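Local coordinates for putative thiol-disulfide isomerase or thioredoxin (Salmonella enterica subsp. enterica serovar Typhimurium, PDB 3L9V), which probably acts as a DsbA-like thiol-disulfide oxidoreductase, exchanging disulfide bonds with its substrate proteins, at residues Glu4-Ile8 against Gly153-Asn158; Ile42-Pro47 against Val178-Leu182. One frame throughout, in Å; residues are numbered along the deposited sequence.

Contact 1. Residues Glu4-Ile8 against Gly153-Asn158; sequences EWESI and GRYHIN
The first torsions of Glu6 and His156 lay their side chains side by side: CG of Glu6 sits between its backbone N and carbonyl carbon (chi1 53°), whereas CG of His156 lies opposite its backbone N (chi1 176°). The extended Glu6 chain then brings OE1 3.1 Å from His156 ND1 in a nearly straight bond. OE1 lies in the imidazole plane, but ND1 approaches it from above the carboxylate plane. Strands 5-7 and 155-157 run antiparallel. Glu6 and His156 form a hydrogen-bonded pair, with His156 N 2.8 Å from Glu6 O and Glu6 N returning a bond to His156 O. Ile8 N to Arg154 O (2.7 Å) and Asn158 N to Glu4 O extend the pairing. On the other face of the sheet, the edge of Tyr155 is turned toward the face of the six-membered ring of Trp5, a T-shaped stack with centroids 4.9 Å apart and planes at 73°. Within the chain, strand 5-7 is an edge strand of the thioredoxin-fold sheet. OE1 thus takes a hydrogen bond from His156 and a salt bridge from Arg144, which probably stabilise its negative charge; the ND1 bond and the Tyr150 stack help fix the imidazole's rotation.

Contact 2. Residues Ile42-Pro47 against Val178-Leu182; sequences IRHVLP and VRKLL
Segment 42-47 leaves helix 38-43 through a type I turn from Arg43 to Leu46 and passes the C-terminal part of helix 167-182, with Val45 CA 5.6 Å from Arg179 CA. Val45 and Leu182 carry most of the contact. CG2 of Val45, lodged between the backbone N and the carbonyl carbon, is 3.8 Å from Arg179 CB. Its CG1 also lies against the CB and CG of Arg179. The two side chains cross at about a right angle, and only the aliphatic base of the arginine takes part. The rest of that chain bends at chi3 (69°) and leads away from Val45. Deeper in, Ile42 CG2 meets Val178 CG1 at 4.1 Å, again nearly at right angles. CG1 of Val178 is placed there by its torsion, opposite the backbone N (chi1 170°).

The contact joins the exit of helix 38-43 to helix 167-182 over one face of the central sheet of a DsbA-like thioredoxin domain. Val18 of strand 18-22 touches Ile42, Leu46, Val178 and Leu182. Met52 of strand 52-56 adds to the floor under Ile42 and Leu46, and Val151 to that under Val178 and Leu182.

At the other end, Leu182 reaches the end of the turn and Pro47 beyond it. Its CD1 is 4.0 Å from Pro47 CD, and its CD2 is almost as near to the same carbon. CD1 also lies 4.3 Å from Leu46 CD2. Leu46 starts out away from the helix, but its branched end turns back to Leu182. Pro47 CG is 4.1 Å from Leu182 O.

Contact 1 is a surface contact at the sheet margin; contact 2 is partly buried, with Ile42, Val178 and Leu182 inside. Backbone hydrogen bonds and a histidine-carboxylate pair, together with an aromatic stack, join the strands of contact 1. Contact 2 relies on apolar packing between a helix exit and the C-terminal part of helix 167-182. Their centres are 14 Å apart, and strand 155-157 and helix 167-182 are consecutive elements of the chain. Leu181 CD1 lies 3.5 Å from Ile157 CD1 and is also close to Tyr155 and Trp5, while Val178 packs on Ile157. The sheet face bearing Trp5, Tyr155 and Ile157 therefore meets helix 167-182, whereas Glu6 and His156 lie on the reverse face.

Contact 1. Residues Glu4-Ile8 against Gly153-Asn158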
ATOM      1  N   GLU A   4       9.915   1.204 -17.723  1.00 41.25           N
ATOM      2  CA  GLU A   4       8.598   1.262 -18.390  1.00 34.18           C
ATOM      3  C   GLU A   4       7.343   1.507 -17.529  1.00 31.90           C
ATOM      4  O   GLU A   4       7.282   1.174 -16.350  1.00 33.67           O
ATOM      5  CB  GLU A   4       8.421   0.051 -19.299  1.00 35.58           C
ATOM      6  CG  GLU A   4       7.104  -0.133 -20.010  1.00 40.67           C
ATOM      7  CD  GLU A   4       7.343  -0.503 -21.473  1.00 56.78           C
ATOM      8  OE1 GLU A   4       8.383  -0.072 -22.021  1.00 54.77           O
ATOM      9  OE2 GLU A   4       6.514  -1.224 -22.072  1.00 63.23           O
ATOM     10  N   TRP A   5       6.342   2.088 -18.180  1.00 25.71           N
ATOM     11  CA  TRP A   5       5.191   2.705 -17.536  1.00 34.25           C
ATOM     12  C   TRP A   5       4.174   2.977 -18.644  1.00 36.66           C
ATOM     13  O   TRP A   5       4.530   3.030 -19.826  1.00 30.11           O
ATOM     14  CB  TRP A   5       5.596   4.026 -16.839  1.00 28.80           C
ATOM     15  CG  TRP A   5       6.279   5.053 -17.773  1.00 29.32           C
ATOM     16  CD1 TRP A   5       7.627   5.231 -17.977  1.00 28.24           C
ATOM     17  CD2 TRP A   5       5.622   5.999 -18.627  1.00 29.04           C
ATOM     18  NE1 TRP A   5       7.840   6.230 -18.903  1.00 30.58           N
ATOM     19  CE2 TRP A   5       6.623   6.718 -19.311  1.00 26.73           C
ATOM     20  CE3 TRP A   5       4.280   6.300 -18.884  1.00 36.84           C
ATOM     21  CZ2 TRP A   5       6.327   7.715 -20.235  1.00 39.25           C
ATOM     22  CZ3 TRP A   5       3.984   7.309 -19.794  1.00 39.64           C
ATOM     23  CH2 TRP A   5       5.007   8.002 -20.460  1.00 41.30           C
ATOM     24  N   GLU A   6       2.912   3.137 -18.266  1.00 34.90           N
ATOM     25  CA  GLU A   6       1.852   3.410 -19.223  1.00 39.07           C
ATOM     26  C   GLU A   6       0.970   4.489 -18.622  1.00 41.32           C
ATOM     27  O   GLU A   6       0.765   4.517 -17.406  1.00 33.89           O
ATOM     28  CB  GLU A   6       1.025   2.143 -19.494  1.00 43.06           C
ATOM     29  CG  GLU A   6       0.495   1.490 -18.214  1.00 59.64           C
ATOM     30  CD  GLU A   6      -0.256   0.184 -18.457  1.00 73.27           C
ATOM     31  OE1 GLU A   6      -1.006  -0.239 -17.552  1.00 72.93           O
ATOM     32  OE2 GLU A   6      -0.101  -0.419 -19.543  1.00 79.53           O
ATOM     33  N   SER A   7       0.488   5.400 -19.466  1.00 34.06           N
ATOM     34  CA  SER A   7      -0.473   6.406 -19.046  1.00 34.43           C
ATOM     35  C   SER A   7      -1.758   5.697 -18.710  1.00 34.68           C
ATOM     36  O   SER A   7      -2.187   4.833 -19.458  1.00 35.24           O
ATOM     37  CB  SER A   7      -0.773   7.367 -20.196  1.00 39.33           C
ATOM     38  OG  SER A   7       0.360   8.132 -20.542  1.00 49.93           O
ATOM     39  N   ILE A   8      -2.397   6.067 -17.607  1.00 32.63           N
ATOM     40  CA  ILE A   8      -3.732   5.558 -17.372  1.00 32.19           C
ATOM     41  C   ILE A   8      -4.785   6.508 -17.942  1.00 35.93           C
ATOM     42  O   ILE A   8      -4.588   7.725 -18.010  1.00 32.62           O
ATOM     43  CB  ILE A   8      -4.021   5.266 -15.873  1.00 39.75           C
ATOM     44  CG1 ILE A   8      -4.009   6.565 -15.061  1.00 32.25           C
ATOM     45  CG2 ILE A   8      -3.035   4.217 -15.345  1.00 34.50           C
ATOM     46  CD1 ILE A   8      -4.558   6.422 -13.671  1.00 38.69           C
ATOM     47  N   GLY A 153      -1.127  10.490 -10.538  1.00 28.71           N
ATOM     48  CA  GLY A 153      -2.441  10.147 -11.024  1.00 29.86           C
ATOM     49  C   GLY A 153      -2.511   9.869 -12.511  1.00 37.78           C
ATOM     50  O   GLY A 153      -3.620   9.763 -13.056  1.00 38.20           O
ATOM     51  N   ARG A 154      -1.363   9.746 -13.180  1.00 32.80           N
ATOM     52  CA  ARG A 154      -1.408   9.471 -14.622  1.00 41.26           C
ATOM     53  C   ARG A 154      -0.554   8.320 -15.152  1.00 36.55           C
ATOM     54  O   ARG A 154      -0.850   7.790 -16.214  1.00 42.24           O
ATOM     55  CB  ARG A 154      -1.164  10.735 -15.458  1.00 45.84           C
ATOM     56  CG  ARG A 154      -0.424  11.855 -14.750  1.00 56.76           C
ATOM     57  CD  ARG A 154      -0.135  12.990 -15.725  1.00 58.31           C
ATOM     58  NE  ARG A 154       0.626  14.084 -15.131  1.00 59.62           N
ATOM     59  CZ  ARG A 154       1.250  15.018 -15.846  1.00 61.59           C
ATOM     60  NH1 ARG A 154       1.200  14.971 -17.167  1.00 60.04           N
ATOM     61  NH2 ARG A 154       1.925  15.993 -15.250  1.00 63.22           N
ATOM     62  N   TYR A 155       0.494   7.935 -14.438  1.00 33.46           N
ATOM     63  CA  TYR A 155       1.406   6.906 -14.952  1.00 29.83           C
ATOM     64  C   TYR A 155       1.374   5.679 -14.058  1.00 29.64           C
ATOM     65  O   TYR A 155       1.546   5.796 -12.842  1.00 30.39           O
ATOM     66  CB  TYR A 155       2.843   7.433 -15.038  1.00 24.68           C
ATOM     67  CG  TYR A 155       2.981   8.785 -15.707  1.00 32.00           C
ATOM     68  CD1 TYR A 155       2.710   8.948 -17.066  1.00 35.03           C
ATOM     69  CD2 TYR A 155       3.401   9.894 -14.986  1.00 30.44           C
ATOM     70  CE1 TYR A 155       2.846  10.193 -17.684  1.00 29.69           C
ATOM     71  CE2 TYR A 155       3.536  11.138 -15.590  1.00 35.48           C
ATOM     72  CZ  TYR A 155       3.252  11.278 -16.937  1.00 38.51           C
ATOM     73  OH  TYR A 155       3.381  12.503 -17.530  1.00 40.96           O
ATOM     74  N   HIS A 156       1.115   4.523 -14.662  1.00 25.91           N
ATOM     75  CA  HIS A 156       1.180   3.229 -13.980  1.00 29.37           C
ATOM     76  C   HIS A 156       2.533   2.580 -14.266  1.00 28.35           C
ATOM     77  O   HIS A 156       2.880   2.347 -15.415  1.00 33.20           O
ATOM     78  CB  HIS A 156       0.045   2.310 -14.441  1.00 28.43           C
ATOM     79  CG  HIS A 156       0.105   0.930 -13.854  1.00 34.04           C
ATOM     80  ND1 HIS A 156      -0.087  -0.211 -14.613  1.00 37.28           N
ATOM     81  CD2 HIS A 156       0.333   0.501 -12.594  1.00 33.44           C
ATOM     82  CE1 HIS A 156       0.011  -1.275 -13.840  1.00 32.72           C
ATOM     83  NE2 HIS A 156       0.278  -0.873 -12.606  1.00 31.83           N
ATOM     84  N   ILE A 157       3.312   2.325 -13.229  1.00 21.59           N
ATOM     85  CA  ILE A 157       4.618   1.719 -13.430  1.00 26.74           C
ATOM     86  C   ILE A 157       4.419   0.265 -13.873  1.00 25.76           C
ATOM     87  O   ILE A 157       3.570  -0.432 -13.342  1.00 22.93           O
ATOM     88  CB  ILE A 157       5.507   1.826 -12.171  1.00 31.54           C
ATOM     89  CG1 ILE A 157       5.666   3.302 -11.744  1.00 29.70           C
ATOM     90  CG2 ILE A 157       6.867   1.127 -12.411  1.00 29.60           C
ATOM     91  CD1 ILE A 157       6.501   4.199 -12.738  1.00 18.57           C
ATOM     92  N   ASN A 158       5.184  -0.181 -14.871  1.00 24.26           N
ATOM     93  CA  ASN A 158       5.104  -1.576 -15.298  1.00 21.92           C
ATOM     94  C   ASN A 158       6.109  -2.448 -14.526  1.00 23.87           C
ATOM     95  O   ASN A 158       7.275  -2.505 -14.892  1.00 25.79           O
ATOM     96  CB  ASN A 158       5.352  -1.692 -16.817  1.00 27.77           C
ATOM     97  CG  ASN A 158       5.199  -3.123 -17.325  1.00 27.17           C
ATOM     98  OD1 ASN A 158       5.054  -4.046 -16.540  1.00 29.35           O
ATOM     99  ND2 ASN A 158       5.228  -3.302 -18.641  1.00 24.21           N
TER

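Contact 2. Residues Ile42-Pro47 against Val178-Leu182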
ATOM      1  N   ILE A  42      11.581   5.061  -3.228  1.00 30.93           N
ATOM      2  CA  ILE A  42      10.581   5.929  -3.840  1.00 34.84           C
ATOM      3  C   ILE A  42      10.324   7.164  -2.958  1.00 38.51           C
ATOM      4  O   ILE A  42      10.294   8.289  -3.450  1.00 34.56           O
ATOM      5  CB  ILE A  42       9.269   5.150  -4.134  1.00 31.46           C
ATOM      6  CG1 ILE A  42       9.460   4.216  -5.329  1.00 21.43           C
ATOM      7  CG2 ILE A  42       8.119   6.096  -4.440  1.00 32.33           C
ATOM      8  CD1 ILE A  42       8.237   3.335  -5.598  1.00 23.15           C
ATOM      9  N   ARG A  43      10.163   6.967  -1.651  1.00 30.75           N
ATOM     10  CA  ARG A  43       9.930   8.106  -0.777  1.00 31.15           C
ATOM     11  C   ARG A  43      11.121   9.055  -0.867  1.00 34.75           C
ATOM     12  O   ARG A  43      10.981  10.270  -0.808  1.00 30.03           O
ATOM     13  CB  ARG A  43       9.690   7.644   0.669  1.00 29.44           C
ATOM     14  CG  ARG A  43       8.271   7.105   0.884  1.00 23.77           C
ATOM     15  CD  ARG A  43       8.052   6.573   2.312  1.00 30.69           C
ATOM     16  NE  ARG A  43       6.686   6.081   2.434  1.00 36.49           N
ATOM     17  CZ  ARG A  43       6.344   4.802   2.552  1.00 44.20           C
ATOM     18  NH1 ARG A  43       7.283   3.867   2.608  1.00 44.98           N
ATOM     19  NH2 ARG A  43       5.058   4.466   2.627  1.00 40.55           N
ATOM     20  N   HIS A  44      12.297   8.479  -1.061  1.00 32.12           N
ATOM     21  CA  HIS A  44      13.509   9.260  -1.155  1.00 35.49           C
ATOM     22  C   HIS A  44      13.565  10.185  -2.378  1.00 37.09           C
ATOM     23  O   HIS A  44      14.340  11.129  -2.393  1.00 35.61           O
ATOM     24  CB  HIS A  44      14.740   8.347  -1.109  1.00 43.34           C
ATOM     25  CG  HIS A  44      16.037   9.088  -1.186  1.00 54.14           C
ATOM     26  ND1 HIS A  44      16.852   9.051  -2.297  1.00 61.25           N
ATOM     27  CD2 HIS A  44      16.649   9.902  -0.295  1.00 59.75           C
ATOM     28  CE1 HIS A  44      17.919   9.802  -2.080  1.00 65.78           C
ATOM     29  NE2 HIS A  44      17.820  10.330  -0.877  1.00 64.33           N
ATOM     30  N   VAL A  45      12.757   9.941  -3.401  1.00 33.87           N
ATOM     31  CA  VAL A  45      12.805  10.847  -4.546  1.00 35.06           C
ATOM     32  C   VAL A  45      11.563  11.719  -4.625  1.00 34.56           C
ATOM     33  O   VAL A  45      11.370  12.434  -5.596  1.00 33.28           O
ATOM     34  CB  VAL A  45      13.067  10.111  -5.886  1.00 30.91           C
ATOM     35  CG1 VAL A  45      14.382   9.339  -5.810  1.00 33.47           C
ATOM     36  CG2 VAL A  45      11.908   9.174  -6.240  1.00 28.21           C
ATOM     37  N   LEU A  46      10.733  11.680  -3.588  1.00 26.70           N
ATOM     38  CA  LEU A  46       9.554  12.532  -3.567  1.00 30.77           C
ATOM     39  C   LEU A  46       9.971  13.989  -3.547  1.00 32.08           C
ATOM     40  O   LEU A  46      10.763  14.382  -2.709  1.00 37.67           O
ATOM     41  CB  LEU A  46       8.718  12.244  -2.331  1.00 36.09           C
ATOM     42  CG  LEU A  46       7.835  10.994  -2.359  1.00 36.84           C
ATOM     43  CD1 LEU A  46       7.169  10.814  -0.983  1.00 30.19           C
ATOM     44  CD2 LEU A  46       6.801  11.089  -3.467  1.00 27.83           C
ATOM     45  N   PRO A  47       9.454  14.798  -4.482  1.00 37.06           N
ATOM     46  CA  PRO A  47       9.726  16.237  -4.412  1.00 41.39           C
ATOM     47  C   PRO A  47       9.220  16.815  -3.098  1.00 45.49           C
ATOM     48  O   PRO A  47       8.400  16.183  -2.431  1.00 37.14           O
ATOM     49  CB  PRO A  47       8.914  16.794  -5.580  1.00 40.20           C
ATOM     50  CG  PRO A  47       8.868  15.677  -6.552  1.00 44.41           C
ATOM     51  CD  PRO A  47       8.704  14.447  -5.695  1.00 43.75           C
ATOM     52  N   VAL A 178      10.430   6.178 -11.359  1.00 27.11           N
ATOM     53  CA  VAL A 178       9.479   6.978 -10.592  1.00 20.10           C
ATOM     54  C   VAL A 178       9.943   8.408 -10.424  1.00 21.87           C
ATOM     55  O   VAL A 178       9.160   9.346 -10.581  1.00 30.31           O
ATOM     56  CB  VAL A 178       9.191   6.364  -9.231  1.00 26.72           C
ATOM     57  CG1 VAL A 178       8.384   7.359  -8.362  1.00 20.34           C
ATOM     58  CG2 VAL A 178       8.435   5.079  -9.442  1.00 21.05           C
ATOM     59  N   ARG A 179      11.223   8.566 -10.091  1.00 24.34           N
ATOM     60  CA  ARG A 179      11.857   9.872 -10.022  1.00 25.78           C
ATOM     61  C   ARG A 179      11.636  10.669 -11.328  1.00 29.28           C
ATOM     62  O   ARG A 179      11.132  11.794 -11.308  1.00 31.26           O
ATOM     63  CB  ARG A 179      13.355   9.710  -9.736  1.00 28.82           C
ATOM     64  CG  ARG A 179      14.141  11.042  -9.542  1.00 34.23           C
ATOM     65  CD  ARG A 179      15.654  10.843  -9.801  1.00 30.11           C
ATOM     66  NE  ARG A 179      15.883  10.598 -11.217  1.00 29.67           N
ATOM     67  CZ  ARG A 179      16.770   9.742 -11.723  1.00 32.80           C
ATOM     68  NH1 ARG A 179      17.552   9.021 -10.930  1.00 28.21           N
ATOM     69  NH2 ARG A 179      16.872   9.618 -13.041  1.00 35.42           N
ATOM     70  N   LYS A 180      12.006  10.080 -12.460  1.00 22.97           N
ATOM     71  CA  LYS A 180      11.793  10.721 -13.761  1.00 24.98           C
ATOM     72  C   LYS A 180      10.363  11.234 -13.954  1.00 25.75           C
ATOM     73  O   LYS A 180      10.136  12.357 -14.381  1.00 31.40           O
ATOM     74  CB  LYS A 180      12.154   9.753 -14.884  1.00 24.97           C
ATOM     75  CG  LYS A 180      11.710  10.235 -16.269  1.00 38.41           C
ATOM     76  CD  LYS A 180      12.258   9.328 -17.371  1.00 43.54           C
ATOM     77  CE  LYS A 180      11.628   7.933 -17.308  1.00 44.68           C
ATOM     78  NZ  LYS A 180      12.297   6.987 -18.254  1.00 42.81           N
ATOM     79  N   LEU A 181       9.396  10.389 -13.620  1.00 29.50           N
ATOM     80  CA  LEU A 181       7.993  10.698 -13.815  1.00 26.66           C
ATOM     81  C   LEU A 181       7.471  11.742 -12.836  1.00 30.42           C
ATOM     82  O   LEU A 181       6.434  12.367 -13.072  1.00 22.80           O
ATOM     83  CB  LEU A 181       7.163   9.423 -13.706  1.00 23.87           C
ATOM     84  CG  LEU A 181       7.353   8.417 -14.841  1.00 35.84           C
ATOM     85  CD1 LEU A 181       6.550   7.152 -14.548  1.00 26.03           C
ATOM     86  CD2 LEU A 181       6.950   9.012 -16.197  1.00 26.78           C
ATOM     87  N   LEU A 182       8.186  11.918 -11.731  1.00 24.34           N
ATOM     88  CA  LEU A 182       7.846  12.961 -10.788  1.00 32.10           C
ATOM     89  C   LEU A 182       8.457  14.303 -11.180  1.00 33.43           C
ATOM     90  O   LEU A 182       8.174  15.308 -10.550  1.00 35.39           O
ATOM     91  CB  LEU A 182       8.349  12.586  -9.402  1.00 26.02           C
ATOM     92  CG  LEU A 182       7.408  11.598  -8.697  1.00 27.07           C
ATOM     93  CD1 LEU A 182       8.100  10.935  -7.527  1.00 25.17           C
ATOM     94  CD2 LEU A 182       6.209  12.363  -8.246  1.00 31.46           C
TER